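Local coordinates for LytB (Plasmodium falciparum, PDB 4N7B), which reduces (E)-4-hydroxy-3-methylbut-2-enyl diphosphate to isopentenyl and dimethylallyl diphosphate with an iron-sulfur cluster, the last step of the apicoplast isoprenoid precursor pathway, at residues K330-I335 against L373-F378; D367-P372 against N399-I404. All blocks are in the same frame, centred on the assembly; numbering follows the deposited sequence.

Contact 1 (K330-I335 against L373-F378); sequences KENYDI and LNKKLF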
# COMPACT_ATOMS: atom_id res chain seq x y z
N LYS A 330 -21.97 -13.81 2.13
CA LYS A 330 -23.23 -14.08 2.82
C LYS A 330 -24.38 -14.13 1.82
O LYS A 330 -25.45 -14.65 2.14
CB LYS A 330 -23.50 -13.05 3.91
CG LYS A 330 -24.72 -13.37 4.77
CD LYS A 330 -25.06 -12.23 5.73
CE LYS A 330 -23.97 -12.02 6.79
NZ LYS A 330 -23.78 -13.23 7.65
N GLU A 331 -24.16 -13.61 0.61
CA GLU A 331 -25.17 -13.68 -0.44
C GLU A 331 -24.94 -14.91 -1.34
O GLU A 331 -25.58 -15.08 -2.38
CB GLU A 331 -25.17 -12.38 -1.25
CG GLU A 331 -25.72 -11.17 -0.47
CD GLU A 331 -25.40 -9.84 -1.14
OE1 GLU A 331 -24.90 -9.84 -2.28
OE2 GLU A 331 -25.65 -8.78 -0.52
N ASN A 332 -24.03 -15.77 -0.89
CA ASN A 332 -23.67 -17.00 -1.60
C ASN A 332 -22.97 -16.78 -2.96
O ASN A 332 -23.21 -17.53 -3.91
CB ASN A 332 -24.89 -17.90 -1.79
CG ASN A 332 -24.50 -19.35 -2.04
OD1 ASN A 332 -23.58 -19.86 -1.40
ND2 ASN A 332 -25.18 -20.01 -2.99
N TYR A 333 -22.14 -15.75 -3.03
CA TYR A 333 -21.23 -15.59 -4.15
C TYR A 333 -19.95 -16.32 -3.81
O TYR A 333 -19.56 -16.40 -2.65
CB TYR A 333 -20.85 -14.12 -4.34
CG TYR A 333 -21.86 -13.25 -5.04
CD1 TYR A 333 -23.06 -12.90 -4.45
CD2 TYR A 333 -21.57 -12.71 -6.29
CE1 TYR A 333 -23.96 -12.07 -5.08
CE2 TYR A 333 -22.46 -11.88 -6.94
CZ TYR A 333 -23.65 -11.55 -6.33
OH TYR A 333 -24.54 -10.72 -6.99
N ASP A 334 -19.26 -16.83 -4.82
CA ASP A 334 -17.89 -17.22 -4.60
C ASP A 334 -17.09 -16.00 -4.98
O ASP A 334 -17.52 -15.21 -5.82
CB ASP A 334 -17.49 -18.42 -5.45
CG ASP A 334 -17.52 -19.71 -4.65
OD1 ASP A 334 -18.47 -19.90 -3.86
OD2 ASP A 334 -16.59 -20.53 -4.80
N ILE A 335 -15.93 -15.82 -4.36
CA ILE A 335 -15.19 -14.60 -4.53
C ILE A 335 -13.83 -14.83 -5.16
O ILE A 335 -13.08 -15.69 -4.70
CB ILE A 335 -14.99 -13.90 -3.18
CG1 ILE A 335 -16.24 -13.09 -2.83
CG2 ILE A 335 -13.81 -12.95 -3.25
CD1 ILE A 335 -16.98 -13.63 -1.67
N LEU A 373 -22.63 -23.19 -13.79
CA LEU A 373 -23.01 -22.08 -14.65
C LEU A 373 -23.94 -21.09 -13.95
O LEU A 373 -24.04 -19.93 -14.34
CB LEU A 373 -23.69 -22.62 -15.91
CG LEU A 373 -23.83 -21.60 -17.03
CD1 LEU A 373 -22.45 -21.20 -17.55
CD2 LEU A 373 -24.72 -22.15 -18.13
N ASN A 374 -24.62 -21.56 -12.91
CA ASN A 374 -25.58 -20.75 -12.18
C ASN A 374 -24.91 -19.98 -11.03
O ASN A 374 -25.56 -19.22 -10.31
CB ASN A 374 -26.70 -21.63 -11.62
CG ASN A 374 -26.21 -22.64 -10.59
OD1 ASN A 374 -25.01 -22.91 -10.50
ND2 ASN A 374 -27.14 -23.21 -9.83
N LYS A 375 -23.60 -20.18 -10.88
CA LYS A 375 -22.89 -19.71 -9.70
C LYS A 375 -22.53 -18.24 -9.81
O LYS A 375 -21.84 -17.83 -10.73
CB LYS A 375 -21.63 -20.54 -9.44
CG LYS A 375 -20.71 -19.96 -8.37
CD LYS A 375 -21.46 -19.63 -7.08
CE LYS A 375 -21.60 -20.83 -6.17
NZ LYS A 375 -21.83 -20.37 -4.77
N LYS A 376 -23.00 -17.45 -8.86
CA LYS A 376 -22.71 -16.03 -8.84
C LYS A 376 -21.27 -15.77 -8.38
O LYS A 376 -20.80 -16.33 -7.39
CB LYS A 376 -23.71 -15.33 -7.94
CG LYS A 376 -25.15 -15.60 -8.33
CD LYS A 376 -25.97 -14.32 -8.26
CE LYS A 376 -25.65 -13.39 -9.45
NZ LYS A 376 -26.22 -12.01 -9.26
N LEU A 377 -20.58 -14.91 -9.11
CA LEU A 377 -19.18 -14.62 -8.81
C LEU A 377 -18.98 -13.14 -8.64
O LEU A 377 -19.60 -12.33 -9.31
CB LEU A 377 -18.27 -15.12 -9.94
CG LEU A 377 -18.35 -16.62 -10.22
CD1 LEU A 377 -17.47 -16.97 -11.41
CD2 LEU A 377 -17.96 -17.43 -8.98
N PHE A 378 -18.07 -12.80 -7.74
CA PHE A 378 -17.75 -11.43 -7.43
C PHE A 378 -16.24 -11.37 -7.32
O PHE A 378 -15.63 -12.23 -6.67
CB PHE A 378 -18.37 -11.07 -6.09
CG PHE A 378 -18.41 -9.58 -5.80
CD1 PHE A 378 -19.44 -8.79 -6.29
CD2 PHE A 378 -17.44 -8.98 -5.01
CE1 PHE A 378 -19.49 -7.42 -6.01
CE2 PHE A 378 -17.49 -7.61 -4.72
CZ PHE A 378 -18.51 -6.84 -5.23
O HOH W 1 -24.63 -18.46 -6.61
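Parallel pairing of two neighbouring strands opens here, at the leading ends of 334-338 and 377-381 in a four-stranded parallel sheet of the IspH fold. Asp334 is in register with Leu377 and Ile335 with Phe378. Asp334 uses both its backbone polar atoms across the gap: its N donates to Lys376 O at 3.0 Å, and its O accepts from Phe378 N at 3.1 Å. Both donors lie nearly along the C=O axis, with angles of 162° and 167° at the oxygens.

Just before the strand, Asn332, at positive phi, is the C-prime residue of the Schellman motif that ends helix 316-329. Its O accepts a weak hydrogen bond from Lys375 NZ and a further hydrogen bond from a water, which in turn accepts from Lys376 N and so bridges the two segments ahead of the paired strands. The same Lys375 NZ makes a long salt bridge of 3.5 Å with Asp334 OD1, reached by a chain bent at chi2 and chi3. The other carboxylate oxygen, OD2, is bonded to His358 NE2, so the two oxygens have separate partners.

On the other face of the sheet from Asp334 and Leu377, the side chains of Ile335 and Phe378 lie near helix 316-329, Phe378 touching Tyr324 and Lys328. Lys376 lies over one face of the Tyr333 ring, CB 3.8 Å from the centroid and 14° off its normal. Glu405 takes both polar tips, OE1 bonding to Tyr333 OH and OE2 pairing with Lys376 NZ, while Lys376 NZ itself donates to Tyr333 OH at 3.1 Å.

Contact 2 (D367-P372 against N399-I404); sequences DKLNFP and NKFPHI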
# COMPACT_ATOMS: atom_id res chain seq x y z
N ASP A 367 -7.36 -19.66 -15.86
CA ASP A 367 -7.68 -20.82 -16.68
C ASP A 367 -8.14 -21.97 -15.81
O ASP A 367 -8.97 -22.77 -16.23
CB ASP A 367 -6.47 -21.28 -17.47
CG ASP A 367 -6.15 -20.37 -18.63
OD1 ASP A 367 -7.09 -19.97 -19.35
OD2 ASP A 367 -4.95 -20.05 -18.82
N LYS A 368 -7.59 -22.05 -14.61
CA LYS A 368 -7.86 -23.16 -13.71
C LYS A 368 -9.21 -23.07 -12.99
O LYS A 368 -9.69 -24.05 -12.44
CB LYS A 368 -6.73 -23.30 -12.68
CG LYS A 368 -5.43 -23.76 -13.27
CD LYS A 368 -4.31 -23.77 -12.24
CE LYS A 368 -2.97 -24.15 -12.89
NZ LYS A 368 -1.83 -24.14 -11.92
N LEU A 369 -9.85 -21.90 -13.01
CA LEU A 369 -11.10 -21.75 -12.28
C LEU A 369 -12.24 -22.51 -12.95
O LEU A 369 -12.44 -22.42 -14.16
CB LEU A 369 -11.49 -20.28 -12.18
CG LEU A 369 -10.59 -19.40 -11.32
CD1 LEU A 369 -11.10 -17.97 -11.38
CD2 LEU A 369 -10.58 -19.91 -9.88
N ASN A 370 -13.01 -23.24 -12.14
CA ASN A 370 -14.22 -23.89 -12.63
C ASN A 370 -15.37 -23.72 -11.67
O ASN A 370 -15.21 -23.90 -10.47
CB ASN A 370 -13.97 -25.38 -12.88
CG ASN A 370 -13.27 -25.63 -14.19
OD1 ASN A 370 -13.91 -25.67 -15.24
ND2 ASN A 370 -11.95 -25.79 -14.14
N PHE A 371 -16.53 -23.35 -12.22
CA PHE A 371 -17.73 -23.15 -11.42
C PHE A 371 -18.95 -23.59 -12.21
O PHE A 371 -18.98 -23.45 -13.43
CB PHE A 371 -17.91 -21.68 -11.06
CG PHE A 371 -16.78 -21.10 -10.26
CD1 PHE A 371 -16.69 -21.33 -8.90
CD2 PHE A 371 -15.82 -20.31 -10.86
CE1 PHE A 371 -15.66 -20.79 -8.15
CE2 PHE A 371 -14.78 -19.78 -10.13
CZ PHE A 371 -14.70 -20.02 -8.77
N PRO A 372 -19.97 -24.10 -11.51
CA PRO A 372 -21.28 -24.31 -12.12
C PRO A 372 -21.74 -23.04 -12.82
O PRO A 372 -21.30 -21.94 -12.47
CB PRO A 372 -22.18 -24.62 -10.93
CG PRO A 372 -21.26 -25.21 -9.91
CD PRO A 372 -19.95 -24.50 -10.09
N ASN A 399 -13.90 -12.55 -19.78
CA ASN A 399 -14.09 -13.38 -20.96
C ASN A 399 -14.68 -14.70 -20.53
O ASN A 399 -15.67 -15.17 -21.08
CB ASN A 399 -12.76 -13.63 -21.69
CG ASN A 399 -12.28 -12.41 -22.46
OD1 ASN A 399 -13.07 -11.53 -22.80
ND2 ASN A 399 -10.97 -12.37 -22.76
N LYS A 400 -14.06 -15.30 -19.53
CA LYS A 400 -14.49 -16.59 -19.02
C LYS A 400 -15.82 -16.49 -18.26
O LYS A 400 -16.71 -17.29 -18.47
CB LYS A 400 -13.40 -17.16 -18.13
CG LYS A 400 -13.59 -18.61 -17.80
CD LYS A 400 -12.35 -19.19 -17.15
CE LYS A 400 -12.59 -20.64 -16.77
NZ LYS A 400 -11.35 -21.29 -16.27
N PHE A 401 -15.94 -15.49 -17.39
CA PHE A 401 -17.15 -15.32 -16.59
C PHE A 401 -17.83 -13.97 -16.85
O PHE A 401 -17.66 -13.03 -16.09
CB PHE A 401 -16.82 -15.42 -15.11
CG PHE A 401 -16.10 -16.68 -14.74
CD1 PHE A 401 -16.77 -17.89 -14.70
CD2 PHE A 401 -14.75 -16.65 -14.43
CE1 PHE A 401 -16.11 -19.05 -14.36
CE2 PHE A 401 -14.07 -17.81 -14.09
CZ PHE A 401 -14.75 -19.01 -14.05
N PRO A 402 -18.63 -13.90 -17.93
CA PRO A 402 -19.19 -12.63 -18.41
C PRO A 402 -20.06 -11.89 -17.39
O PRO A 402 -20.17 -10.67 -17.49
CB PRO A 402 -20.03 -13.06 -19.62
CG PRO A 402 -19.53 -14.42 -19.99
CD PRO A 402 -19.12 -15.04 -18.70
N HIS A 403 -20.66 -12.59 -16.43
CA HIS A 403 -21.63 -11.95 -15.55
C HIS A 403 -21.02 -11.67 -14.18
O HIS A 403 -21.71 -11.31 -13.23
CB HIS A 403 -22.88 -12.82 -15.43
CG HIS A 403 -23.63 -12.95 -16.72
ND1 HIS A 403 -23.92 -14.17 -17.30
CD2 HIS A 403 -24.12 -12.01 -17.56
CE1 HIS A 403 -24.57 -13.97 -18.43
NE2 HIS A 403 -24.71 -12.67 -18.61
N ILE A 404 -19.70 -11.80 -14.10
CA ILE A 404 -19.02 -11.61 -12.85
C ILE A 404 -19.18 -10.15 -12.40
O ILE A 404 -19.17 -9.24 -13.22
CB ILE A 404 -17.54 -11.96 -12.97
CG1 ILE A 404 -16.94 -12.06 -11.58
CG2 ILE A 404 -16.80 -10.92 -13.80
CD1 ILE A 404 -15.64 -12.84 -11.55
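Lys400 NZ donates a hydrogen bond to Leu369 O at 2.6 Å, the shortest approach between 367-372 and 399-404. The ammonium lies in the carbonyl plane on a lone pair, with a C=O...N angle of 139°. Asp367 O is 2.8 Å from the same NZ, and Val366 O accepts a hydrogen bond from it. Carbonyls of the last helical residues of 363-368 and of Leu369 just beyond it thus gather round one ammonium group, an arrangement in which the positive charge would be expected to offset the negative end of the helix dipole.

Beside this polar grip lies an apolar one, carried by Phe401. Its ring receives the edge of Phe371 in an offset edge-to-face pair, with centroids 5.6 Å apart and planes at 65°. The closest atom is Phe371 CD2, 3.6 Å from Phe401 CZ. Leu369 comes to the rim of the Phe401 ring instead, its CB near the ring plane and 4.0 Å from CZ, with CD1 reaching CE2.

Torsions and turns set these groups in place. Lys400 has CG anti to the backbone N (chi1 -167°) and is extended beyond it, so its chain spans the gap between the two helix ends; on the way, its CG lies over one face of the Phe401 ring. Phe401 is the first residue to leave helical geometry after 387-400, and it opens a type I turn closed by Ile404 N to Phe401 O.

Further out, Phe371 meets His358 edge-to-face and touches Asp334 and Ile336 of strand 334-338. Leu377 of strand 377-381 touches both phenylalanines, and Leu369 packs on Ile336 and on Leu397 of helix 387-400, so the contact joins the ends of helices 363-368 and 387-400 to one face of the sheet.

How the contacts relate
The segments of contacts 1 and 2 alternate along the chain: 367-372 runs straight into 373-378, and helix 387-400 follows strand 377-381. With centres 11 Å apart, the contacts share packing. Leu377 CD1 of contact 1 lies 3.5 Å from Phe401 CD1 and 3.8 Å from Phe371 CD2 of contact 2, Asp334 OD2 is 3.5 Å from Phe371 CE1, and Leu377 O is 3.5 Å from Ile404 CG1. In contact 1 the Ile335 side chain is about 12 Å from that of Glu345, the proton donor by similarity, and about 8 Å from a bound sodium ion; contact 2 lies away from the cluster and the substrate-binding residues, its Phe371 side chain about 12 Å from a sodium ion.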